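Local atomic coordinates of glycerol dehydratase (Clostridium butyricum, PDB entry 1R9D), a protein that probably dehydrates glycerol without vitamin B12, as a glycyl-radical lyase related to pyruvate formate-lyase. Residues V175-I180 with E213-Y218. Sequence-based numbering, arbitrary orientation.
Sequences VGFNGI and EAAITY
Phe177 and Ile216 mark the nearest backbone approach between two helical segments, their CA atoms 6.8 Å apart. The segments run nearly antiparallel (149° between their N-to-C directions), with axes coming within 9.5 Å of each other. Helix 169-190 is kinked at this point: the backbone N atoms of Phe177 and Asn178 have no bond to the preceding turn, just after Gly176 with its positive phi. Phe177 carries most of the contact from its side. With chi1 at -66°, its CG lies anti to the carbonyl carbon, and the ring is carried across to Ala215. The methyl CB of Ala215 sits 3.9 Å from the centroid of the Phe177 ring and 3° off the normal, a CH-pi contact over the middle of one face; Ala215 CB is nearly equidistant from the six ring carbons of Phe177, 4.1 to 4.2 Å, which confirms that it is centred. Ile216 meets Phe177 at the root of its side chain, Ile216 CG1 lying 3.7 Å from Phe177 CB. The extended chain of Ile216 then takes the terminal methyl on to Asn178, whose side chain it crosses at about a right angle, and Ile216 CD1 comes to 3.2 Å from Asn178 OD1. That is a tight contact between a methyl and an amide oxygen. No hydrogen bond spans the interface; apart from the Asn178 OD1 approach, the contacts are between carbon atoms, and the two segments together bury 178 Å². Phe521 of helix 520-524 touches both Phe177 and Ala215, while helix 260-277 adds Leu266 against Phe177 and Ile273 against Ala215. The pairing thus joins helices 169-190 and 197-230, consecutive in sequence, as an antiparallel helical hairpin within the pyruvate formate-lyase-like region, its centre about 27 Å from the centre of the chain.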
ATOM      1  N   VAL A 175       2.880  32.232   7.318  1.00 30.95           N
ATOM      2  CA  VAL A 175       3.108  32.081   5.882  1.00 30.76           C
ATOM      3  C   VAL A 175       1.879  31.865   5.010  1.00 30.52           C
ATOM      4  O   VAL A 175       1.969  31.932   3.782  1.00 30.92           O
ATOM      5  CB  VAL A 175       4.096  30.927   5.611  1.00 30.14           C
ATOM      6  CG1 VAL A 175       5.371  31.142   6.413  1.00 30.83           C
ATOM      7  CG2 VAL A 175       3.454  29.596   5.969  1.00 29.72           C
ATOM      8  N   GLY A 176       0.738  31.593   5.635  1.00 30.40           N
ATOM      9  CA  GLY A 176      -0.481  31.376   4.876  1.00 30.01           C
ATOM     10  C   GLY A 176      -0.461  30.100   4.057  1.00 30.40           C
ATOM     11  O   GLY A 176       0.562  29.416   3.977  1.00 30.78           O
ATOM     12  N   PHE A 177      -1.596  29.770   3.453  1.00 30.08           N
ATOM     13  CA  PHE A 177      -1.688  28.571   2.639  1.00 30.55           C
ATOM     14  C   PHE A 177      -0.725  28.646   1.455  1.00 31.28           C
ATOM     15  O   PHE A 177      -0.284  27.618   0.947  1.00 30.67           O
ATOM     16  CB  PHE A 177      -3.126  28.362   2.160  1.00 31.30           C
ATOM     17  CG  PHE A 177      -4.098  28.069   3.275  1.00 31.52           C
ATOM     18  CD1 PHE A 177      -5.216  28.873   3.474  1.00 31.40           C
ATOM     19  CD2 PHE A 177      -3.887  26.991   4.132  1.00 31.61           C
ATOM     20  CE1 PHE A 177      -6.113  28.610   4.511  1.00 31.04           C
ATOM     21  CE2 PHE A 177      -4.779  26.717   5.174  1.00 30.08           C
ATOM     22  CZ  PHE A 177      -5.894  27.530   5.363  1.00 31.91           C
ATOM     23  N   ASN A 178      -0.394  29.859   1.016  1.00 31.53           N
ATOM     24  CA  ASN A 178       0.550  30.007  -0.093  1.00 32.64           C
ATOM     25  C   ASN A 178       1.939  29.571   0.363  1.00 31.47           C
ATOM     26  O   ASN A 178       2.701  28.981  -0.408  1.00 31.70           O
ATOM     27  CB  ASN A 178       0.640  31.461  -0.579  1.00 33.48           C
ATOM     28  CG  ASN A 178      -0.613  31.928  -1.288  1.00 34.90           C
ATOM     29  OD1 ASN A 178      -1.296  31.151  -1.950  1.00 36.87           O
ATOM     30  ND2 ASN A 178      -0.907  33.217  -1.172  1.00 36.95           N
ATOM     31  N   GLY A 179       2.262  29.874   1.618  1.00 31.17           N
ATOM     32  CA  GLY A 179       3.563  29.527   2.168  1.00 30.90           C
ATOM     33  C   GLY A 179       3.790  28.031   2.241  1.00 30.81           C
ATOM     34  O   GLY A 179       4.902  27.545   2.009  1.00 30.66           O
ATOM     35  N   ILE A 180       2.729  27.300   2.564  1.00 31.03           N
ATOM     36  CA  ILE A 180       2.792  25.846   2.659  1.00 30.91           C
ATOM     37  C   ILE A 180       2.975  25.277   1.254  1.00 31.09           C
ATOM     38  O   ILE A 180       3.816  24.400   1.024  1.00 29.82           O
ATOM     39  CB  ILE A 180       1.494  25.281   3.287  1.00 30.54           C
ATOM     40  CG1 ILE A 180       1.301  25.866   4.691  1.00 30.70           C
ATOM     41  CG2 ILE A 180       1.558  23.761   3.350  1.00 30.00           C
ATOM     42  CD1 ILE A 180       2.468  25.588   5.645  1.00 30.52           C
ATOM     43  N   GLU A 213      -4.502  24.347  -2.128  1.00 30.51           N
ATOM     44  CA  GLU A 213      -5.101  25.199  -3.148  1.00 31.81           C
ATOM     45  C   GLU A 213      -6.612  25.163  -2.965  1.00 31.04           C
ATOM     46  O   GLU A 213      -7.301  26.153  -3.212  1.00 31.00           O
ATOM     47  CB  GLU A 213      -4.716  24.718  -4.553  1.00 32.80           C
ATOM     48  CG  GLU A 213      -3.218  24.775  -4.817  1.00 37.19           C
ATOM     49  CD  GLU A 213      -2.836  24.379  -6.231  1.00 39.48           C
ATOM     50  OE1 GLU A 213      -3.368  23.366  -6.741  1.00 40.84           O
ATOM     51  OE2 GLU A 213      -1.987  25.078  -6.829  1.00 41.98           O
ATOM     52  N   ALA A 214      -7.122  24.018  -2.517  1.00 29.57           N
ATOM     53  CA  ALA A 214      -8.553  23.872  -2.286  1.00 30.14           C
ATOM     54  C   ALA A 214      -8.954  24.725  -1.087  1.00 30.39           C
ATOM     55  O   ALA A 214     -10.048  25.295  -1.060  1.00 29.75           O
ATOM     56  CB  ALA A 214      -8.906  22.409  -2.033  1.00 30.45           C
ATOM     57  N   ALA A 215      -8.067  24.812  -0.097  1.00 29.76           N
ATOM     58  CA  ALA A 215      -8.340  25.614   1.090  1.00 29.45           C
ATOM     59  C   ALA A 215      -8.490  27.075   0.671  1.00 29.67           C
ATOM     60  O   ALA A 215      -9.401  27.769   1.127  1.00 29.18           O
ATOM     61  CB  ALA A 215      -7.203  25.471   2.099  1.00 29.17           C
ATOM     62  N   ILE A 216      -7.590  27.531  -0.197  1.00 29.59           N
ATOM     63  CA  ILE A 216      -7.620  28.904  -0.692  1.00 31.05           C
ATOM     64  C   ILE A 216      -8.954  29.176  -1.386  1.00 31.83           C
ATOM     65  O   ILE A 216      -9.560  30.232  -1.194  1.00 33.07           O
ATOM     66  CB  ILE A 216      -6.451  29.162  -1.673  1.00 31.69           C
ATOM     67  CG1 ILE A 216      -5.122  29.096  -0.912  1.00 32.19           C
ATOM     68  CG2 ILE A 216      -6.609  30.520  -2.345  1.00 31.94           C
ATOM     69  CD1 ILE A 216      -3.892  29.251  -1.786  1.00 32.84           C
ATOM     70  N   THR A 217      -9.413  28.212  -2.177  1.00 32.23           N
ATOM     71  CA  THR A 217     -10.683  28.328  -2.887  1.00 32.97           C
ATOM     72  C   THR A 217     -11.837  28.436  -1.894  1.00 33.16           C
ATOM     73  O   THR A 217     -12.758  29.239  -2.074  1.00 32.19           O
ATOM     74  CB  THR A 217     -10.931  27.097  -3.789  1.00 33.73           C
ATOM     75  OG1 THR A 217      -9.892  27.008  -4.772  1.00 33.72           O
ATOM     76  CG2 THR A 217     -12.281  27.203  -4.488  1.00 34.71           C
ATOM     77  N   TYR A 218     -11.777  27.618  -0.846  1.00 32.45           N
ATOM     78  CA  TYR A 218     -12.812  27.596   0.184  1.00 32.04           C
ATOM     79  C   TYR A 218     -12.976  28.963   0.839  1.00 31.86           C
ATOM     80  O   TYR A 218     -14.093  29.462   0.977  1.00 32.00           O
ATOM     81  CB  TYR A 218     -12.467  26.555   1.256  1.00 31.56           C
ATOM     82  CG  TYR A 218     -13.567  26.321   2.264  1.00 31.35           C
ATOM     83  CD1 TYR A 218     -14.789  25.770   1.874  1.00 30.28           C
ATOM     84  CD2 TYR A 218     -13.392  26.656   3.610  1.00 31.47           C
ATOM     85  CE1 TYR A 218     -15.811  25.560   2.795  1.00 30.66           C
ATOM     86  CE2 TYR A 218     -14.409  26.450   4.540  1.00 31.18           C
ATOM     87  CZ  TYR A 218     -15.616  25.904   4.125  1.00 31.26           C
ATOM     88  OH  TYR A 218     -16.634  25.715   5.033  1.00 30.77           O
TER